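Local coordinates for uncharacterized protein (Bacteroides ovatus CL02T12C04, PDB 6PTM) that probably acts as an exo-carrageenase of glycoside hydrolase family 42, releasing sugar units from the ends of carrageenan chains, at residues N67-K70 with E71-L75; E79-M82 with G83-K86; N524-A527 with A528-N531. All blocks are in the same frame, centred on the assembly; numbering follows the deposited sequence.

Contact 1 (N67-K70 with E71-L75); sequences NTLK and EETAL
Thr68 and Glu72 meet through their side chains one helical turn apart. Thr68 OG1 donates to Glu72 OE2 at 2.6 Å, and the carboxylate oxygen accepts through its anti lone pair, the one turned away from OE1. The threonine hydroxyl sits between its own backbone N and carbonyl carbon (chi1 50°), which aims it at the carboxylate. The Glu72 chain is extended beyond CG, and its CG passes 3.3 Å from Thr68 O. A salt bridge from Lys62 also reaches OE2, and Tyr187 OH bonds to OE1.

A second hydroxyl bond returns to the backbone. Thr73 OG1 donates to Leu69 O at 2.9 Å, and Thr73 N donates to the same oxygen, also at 2.9 Å. The two donors come from opposite faces of the carbonyl plane, so one buried threonine grips this oxygen twice.

These bonds belong to the first turn of helix 69-90. Thr68 holds the N-cap position, but its side chain makes no capping bond. One residue earlier, Asn67 OD1 accepts from Leu69 N at 3.0 Å and forms an Asx turn.

The backbone ladder starts with Glu72 N to Thr68 O at 2.9 Å, followed beyond Thr73 by Ala74 N to Lys70 O at 3.1 Å.

The remaining charges pair further away. Lys70 NZ forms a salt bridge with Glu134, and Glu71 OE2 forms one with Arg145.

Contact 2 (E79-M82 with G83-K86); sequences EIFM and GYAK
Ile80 and Phe81 both pack against the Tyr84 ring, within the continuous alpha-helix 69-90. Three backbone bonds follow the i to i+4 pattern. Tyr84 N donates to Ile80 O at 3.1 Å, Ala85 N to Phe81 O at 2.9 Å, and Lys86 N to Met82 O at 3.0 Å.

The polar side-chain ends find partners outside this turn. Tyr84 OH is buried and hydrogen-bonds to both Tyr184 OH and Trp509 NE1, which ties the helix to two other parts of the chain. Glu79 is held between Arg55 and Arg76 by salt bridges. Lys86 NZ pairs with Glu44.

The Tyr84 ring makes two kinds of apolar contact. Its edge points at the face of Phe81 in a T-shaped pair, with centroids 5.1 Å apart and planes at 71°. CD2 is the tyrosine atom that meets the phenylalanine face, offset toward the rim. Ile80 and Tyr84 run side by side. The CG2 branch of Ile80 points away from the residue's own N, and this carries the methyl over one face of the tyrosine ring in a CH-pi contact, 3.7 Å from the centroid. A leucine in place of Tyr84 would probably leave Tyr184 and Trp509 without their shared hydroxyl partner and Phe81 without the ring edge on its face. The methyl lies nearest the hydroxyl-bearing carbon, with Ile80 CG2 at 3.4 Å from Tyr84 CZ.

Contact 3 (N524-A527 with A528-N531); sequences NGYA and ASNN
Two first torsions bring Tyr526, Ser529 and Asn531 together. Tyr526 CG lies opposite its backbone N (chi1 -170°), which swings the ring across to Asn531. Ser529 OG stands between its own N and carbonyl carbon (chi1 73°), facing back to Tyr526 O.

Tyr526 O takes two bonds from one residue. Ser529 OG donates to it at 2.6 Å, from a direction tilted modestly out of the carbonyl plane. Ser529 N donates to it at 3.2 Å, from well above that plane. Ser529 CB also lies close to Gly525 O, at 3.3 Å.

The serine hydroxyl is an acceptor as well. Asn531 ND2 donates to Ser529 OG at 2.9 Å. The bond is nearly straight, and the oxygen lies close to the amide plane. Asn531 N adds a weak bond to the same oxygen at 3.4 Å. The hydroxyl thus links the Tyr526 carbonyl to the Asn531 amide.

The tyrosine ring and the Asn531 side chain cross at about a right angle. Tyr526 CE1 touches Asn531 CB at 3.5 Å, and the ring and amide planes differ by 32°. The Tyr526 and His532 rings also pair edge-to-face. Elsewhere, Ala528 N donates to His532 ND1, and Arg480 bonds to the carbonyls of Asn524 and Ala527.

Tyr526 to Ser529 form a type II beta turn, with Ala528 in the left-handed conformation of the third position. The turn lies in the loop after strand 503-506, consistent with a beta-alpha loop of the (beta/alpha)8 barrel of family 42 enzymes.

Contacts 1 and 2 follow each other on helix 69-90, with centres about 17 Å apart. Contact 3 comes much later in the chain. Its centre is about 16 Å from that of contact 2, and the two touch directly: Phe81 CE2 lies 3.3 Å from Asn531 O, and Phe81 CZ lies 3.5 Å from Asn530 O. Contact 1 does not touch contact 3; their nearest atoms are about 12 Å apart. Helix 534-549 relates all three, since it packs on side chains of contacts 1 and 2 and follows the loop of contact 3. The structure is an apo form. Loop 524-531 is probably at the active-site end of the barrel.

Contact 1 (N67-K70 with E71-L75)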
loop_
_atom_site.group_PDB
_atom_site.type_symbol
_atom_site.label_atom_id
_atom_site.label_comp_id
_atom_site.label_asym_id
_atom_site.label_seq_id
_atom_site.Cartn_x
_atom_site.Cartn_y
_atom_site.Cartn_z
ATOM N N ASN A 67 -19.258 1.276 25.759
ATOM C CA ASN A 67 -17.846 1.405 25.318
ATOM C C ASN A 67 -17.651 2.784 24.664
ATOM O O ASN A 67 -18.056 2.960 23.465
ATOM C CB ASN A 67 -17.452 0.301 24.323
ATOM C CG ASN A 67 -15.972 0.317 24.009
ATOM O OD1 ASN A 67 -15.315 1.341 24.254
ATOM N ND2 ASN A 67 -15.432 -0.785 23.499
ATOM N N THR A 68 -17.018 3.728 25.379
ATOM C CA THR A 68 -16.834 5.130 24.921
ATOM C C THR A 68 -15.454 5.308 24.269
ATOM O O THR A 68 -14.975 6.453 24.208
ATOM C CB THR A 68 -16.971 6.143 26.066
ATOM O OG1 THR A 68 -16.135 5.728 27.143
ATOM C CG2 THR A 68 -18.382 6.282 26.559
ATOM N N LEU A 69 -14.812 4.245 23.793
ATOM C CA LEU A 69 -13.470 4.367 23.153
ATOM C C LEU A 69 -13.496 5.452 22.065
ATOM O O LEU A 69 -12.575 6.282 22.015
ATOM C CB LEU A 69 -13.017 3.017 22.590
ATOM C CG LEU A 69 -11.707 3.028 21.816
ATOM C CD1 LEU A 69 -10.535 3.473 22.707
ATOM C CD2 LEU A 69 -11.442 1.641 21.244
ATOM N N LYS A 70 -14.517 5.455 21.217
ATOM C CA LYS A 70 -14.560 6.365 20.046
ATOM C C LYS A 70 -14.526 7.821 20.548
ATOM O O LYS A 70 -13.673 8.561 20.103
ATOM C CB LYS A 70 -15.801 6.021 19.237
ATOM C CG LYS A 70 -15.991 6.821 17.972
ATOM C CD LYS A 70 -17.162 6.310 17.172
ATOM C CE LYS A 70 -17.433 7.203 15.984
ATOM N NZ LYS A 70 -18.447 6.609 15.094
ATOM N N GLU A 71 -15.407 8.173 21.487
ATOM C CA GLU A 71 -15.544 9.551 22.024
ATOM C C GLU A 71 -14.294 9.920 22.833
ATOM O O GLU A 71 -13.849 11.094 22.743
ATOM C CB GLU A 71 -16.842 9.687 22.805
ATOM C CG GLU A 71 -18.086 9.660 21.930
ATOM C CD GLU A 71 -18.547 8.256 21.574
ATOM O OE1 GLU A 71 -18.088 7.294 22.242
ATOM O OE2 GLU A 71 -19.361 8.129 20.627
ATOM N N GLU A 72 -13.725 8.990 23.591
ATOM C CA GLU A 72 -12.451 9.249 24.313
ATOM C C GLU A 72 -11.324 9.561 23.334
ATOM O O GLU A 72 -10.449 10.402 23.662
ATOM C CB GLU A 72 -12.030 8.057 25.160
ATOM C CG GLU A 72 -12.922 7.839 26.365
ATOM C CD GLU A 72 -12.596 6.517 27.031
ATOM O OE1 GLU A 72 -11.400 6.233 27.148
ATOM O OE2 GLU A 72 -13.502 5.748 27.317
ATOM N N THR A 73 -11.313 8.897 22.178
ATOM C CA THR A 73 -10.302 9.144 21.122
ATOM C C THR A 73 -10.495 10.565 20.599
ATOM O O THR A 73 -9.494 11.299 20.464
ATOM C CB THR A 73 -10.374 8.092 20.009
ATOM O OG1 THR A 73 -10.097 6.823 20.605
ATOM C CG2 THR A 73 -9.411 8.390 18.885
ATOM N N ALA A 74 -11.731 10.942 20.282
ATOM C CA ALA A 74 -12.078 12.305 19.809
ATOM C C ALA A 74 -11.715 13.353 20.882
ATOM O O ALA A 74 -11.167 14.424 20.523
ATOM C CB ALA A 74 -13.554 12.371 19.452
ATOM N N LEU A 75 -12.091 13.097 22.137
ATOM C CA LEU A 75 -11.803 14.014 23.277
ATOM C C LEU A 75 -10.287 14.214 23.360
ATOM O O LEU A 75 -9.840 15.356 23.490
ATOM C CB LEU A 75 -12.331 13.417 24.583
ATOM C CG LEU A 75 -12.123 14.301 25.812
ATOM C CD1 LEU A 75 -12.952 15.566 25.693
ATOM C CD2 LEU A 75 -12.497 13.590 27.089
#

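Contact 2 (E79-M82 with G83-K86)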
loop_
_atom_site.group_PDB
_atom_site.type_symbol
_atom_site.label_atom_id
_atom_site.label_comp_id
_atom_site.label_asym_id
_atom_site.label_seq_id
_atom_site.Cartn_x
_atom_site.Cartn_y
_atom_site.Cartn_z
ATOM N N GLU A 79 -8.166 17.636 23.022
ATOM C CA GLU A 79 -7.253 18.123 24.099
ATOM C C GLU A 79 -5.889 18.416 23.495
ATOM O O GLU A 79 -5.335 19.446 23.804
ATOM C CB GLU A 79 -7.112 17.101 25.220
ATOM C CG GLU A 79 -8.385 16.950 25.999
ATOM C CD GLU A 79 -8.355 15.745 26.905
ATOM O OE1 GLU A 79 -7.504 14.889 26.718
ATOM O OE2 GLU A 79 -9.230 15.654 27.735
ATOM N N ILE A 80 -5.400 17.556 22.603
ATOM C CA ILE A 80 -4.052 17.728 21.994
ATOM C C ILE A 80 -4.065 18.969 21.095
ATOM O O ILE A 80 -3.134 19.772 21.189
ATOM C CB ILE A 80 -3.612 16.463 21.236
ATOM C CG1 ILE A 80 -3.319 15.322 22.229
ATOM C CG2 ILE A 80 -2.412 16.762 20.346
ATOM C CD1 ILE A 80 -3.071 13.982 21.569
ATOM N N PHE A 81 -5.081 19.109 20.253
ATOM C CA PHE A 81 -5.081 20.156 19.202
ATOM C C PHE A 81 -5.447 21.500 19.815
ATOM O O PHE A 81 -5.218 22.502 19.136
ATOM C CB PHE A 81 -5.991 19.801 18.031
ATOM C CG PHE A 81 -5.240 19.027 16.978
ATOM C CD1 PHE A 81 -5.141 17.644 17.050
ATOM C CD2 PHE A 81 -4.593 19.692 15.951
ATOM C CE1 PHE A 81 -4.456 16.947 16.068
ATOM C CE2 PHE A 81 -3.903 18.995 14.977
ATOM C CZ PHE A 81 -3.829 17.628 15.045
ATOM N N MET A 82 -6.019 21.527 21.011
ATOM C CA MET A 82 -6.226 22.830 21.685
ATOM C C MET A 82 -4.821 23.370 21.983
ATOM O O MET A 82 -4.588 24.563 21.752
ATOM C CB MET A 82 -7.055 22.723 22.967
ATOM C CG MET A 82 -8.530 22.481 22.716
ATOM S SD MET A 82 -9.317 23.819 21.768
ATOM C CE MET A 82 -9.454 25.048 23.072
ATOM N N GLY A 83 -3.916 22.526 22.475
ATOM C CA GLY A 83 -2.544 22.975 22.762
ATOM C C GLY A 83 -1.809 23.331 21.483
ATOM O O GLY A 83 -1.029 24.324 21.479
ATOM N N TYR A 84 -2.057 22.584 20.401
ATOM C CA TYR A 84 -1.403 22.883 19.105
ATOM C C TYR A 84 -1.910 24.236 18.584
ATOM O O TYR A 84 -1.081 25.027 18.088
ATOM C CB TYR A 84 -1.632 21.748 18.109
ATOM C CG TYR A 84 -0.916 20.460 18.431
ATOM C CD1 TYR A 84 -0.040 20.339 19.497
ATOM C CD2 TYR A 84 -1.088 19.347 17.620
ATOM C CE1 TYR A 84 0.627 19.153 19.759
ATOM C CE2 TYR A 84 -0.437 18.149 17.871
ATOM C CZ TYR A 84 0.442 18.049 18.928
ATOM O OH TYR A 84 1.101 16.871 19.160
ATOM N N ALA A 85 -3.220 24.500 18.685
ATOM C CA ALA A 85 -3.831 25.761 18.245
ATOM C C ALA A 85 -3.250 26.922 19.079
ATOM O O ALA A 85 -2.998 27.984 18.495
ATOM C CB ALA A 85 -5.323 25.703 18.365
ATOM N N LYS A 86 -3.047 26.723 20.378
ATOM C CA LYS A 86 -2.449 27.745 21.280
ATOM C C LYS A 86 -1.014 28.015 20.814
ATOM O O LYS A 86 -0.648 29.170 20.678
ATOM C CB LYS A 86 -2.484 27.281 22.745
ATOM C CG LYS A 86 -2.153 28.358 23.773
ATOM C CD LYS A 86 -2.841 29.676 23.466
ATOM C CE LYS A 86 -3.360 30.419 24.671
ATOM N NZ LYS A 86 -4.699 30.976 24.362
#

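Contact 3 (N524-A527 with A528-N531)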
loop_
_atom_site.group_PDB
_atom_site.type_symbol
_atom_site.label_atom_id
_atom_site.label_comp_id
_atom_site.label_asym_id
_atom_site.label_seq_id
_atom_site.Cartn_x
_atom_site.Cartn_y
_atom_site.Cartn_z
ATOM N N ASN A 524 8.456 20.938 2.828
ATOM C CA ASN A 524 7.216 21.126 2.003
ATOM C C ASN A 524 6.008 20.408 2.640
ATOM O O ASN A 524 4.865 20.824 2.344
ATOM C CB ASN A 524 7.419 20.746 0.522
ATOM C CG ASN A 524 6.314 19.899 -0.099
ATOM O OD1 ASN A 524 6.186 18.693 0.136
ATOM N ND2 ASN A 524 5.483 20.534 -0.896
ATOM N N GLY A 525 6.227 19.402 3.487
ATOM C CA GLY A 525 5.180 18.428 3.856
ATOM C C GLY A 525 4.242 18.906 4.956
ATOM O O GLY A 525 3.141 18.275 5.114
ATOM N N TYR A 526 4.611 19.960 5.698
ATOM C CA TYR A 526 4.047 20.209 7.054
ATOM C C TYR A 526 2.718 20.970 6.993
ATOM O O TYR A 526 1.727 20.469 7.554
ATOM C CB TYR A 526 5.038 20.920 7.969
ATOM C CG TYR A 526 4.605 20.969 9.415
ATOM C CD1 TYR A 526 4.491 19.811 10.182
ATOM C CD2 TYR A 526 4.333 22.188 10.031
ATOM C CE1 TYR A 526 4.115 19.867 11.517
ATOM C CE2 TYR A 526 3.980 22.257 11.369
ATOM C CZ TYR A 526 3.867 21.095 12.119
ATOM O OH TYR A 526 3.513 21.166 13.443
ATOM N N ALA A 527 2.677 22.160 6.393
ATOM C CA ALA A 527 1.475 23.026 6.512
ATOM C C ALA A 527 0.270 22.328 5.842
ATOM O O ALA A 527 0.439 21.762 4.721
ATOM C CB ALA A 527 1.754 24.400 5.961
ATOM N N ALA A 528 -0.897 22.347 6.506
ATOM C CA ALA A 528 -2.193 21.862 5.966
ATOM C C ALA A 528 -2.145 20.332 5.793
ATOM O O ALA A 528 -3.001 19.777 5.065
ATOM C CB ALA A 528 -2.517 22.573 4.658
ATOM N N SER A 529 -1.160 19.677 6.422
ATOM C CA SER A 529 -1.114 18.214 6.660
ATOM C C SER A 529 -1.976 17.926 7.904
ATOM O O SER A 529 -2.550 18.904 8.535
ATOM C CB SER A 529 0.327 17.723 6.818
ATOM O OG SER A 529 0.909 18.107 8.074
ATOM N N ASN A 530 -2.026 16.654 8.296
ATOM C CA ASN A 530 -2.820 16.176 9.451
ATOM C C ASN A 530 -2.389 16.946 10.696
ATOM O O ASN A 530 -3.232 17.058 11.596
ATOM C CB ASN A 530 -2.744 14.655 9.627
ATOM C CG ASN A 530 -1.342 14.130 9.785
ATOM O OD1 ASN A 530 -0.737 13.713 8.791
ATOM N ND2 ASN A 530 -0.827 14.185 11.007
ATOM N N ASN A 531 -1.154 17.460 10.722
ATOM C CA ASN A 531 -0.604 18.222 11.874
ATOM C C ASN A 531 -1.459 19.485 12.133
ATOM O O ASN A 531 -1.304 20.084 13.232
ATOM C CB ASN A 531 0.867 18.547 11.670
ATOM C CG ASN A 531 1.701 17.289 11.617
ATOM O OD1 ASN A 531 2.047 16.724 12.676
ATOM N ND2 ASN A 531 2.086 16.900 10.409
#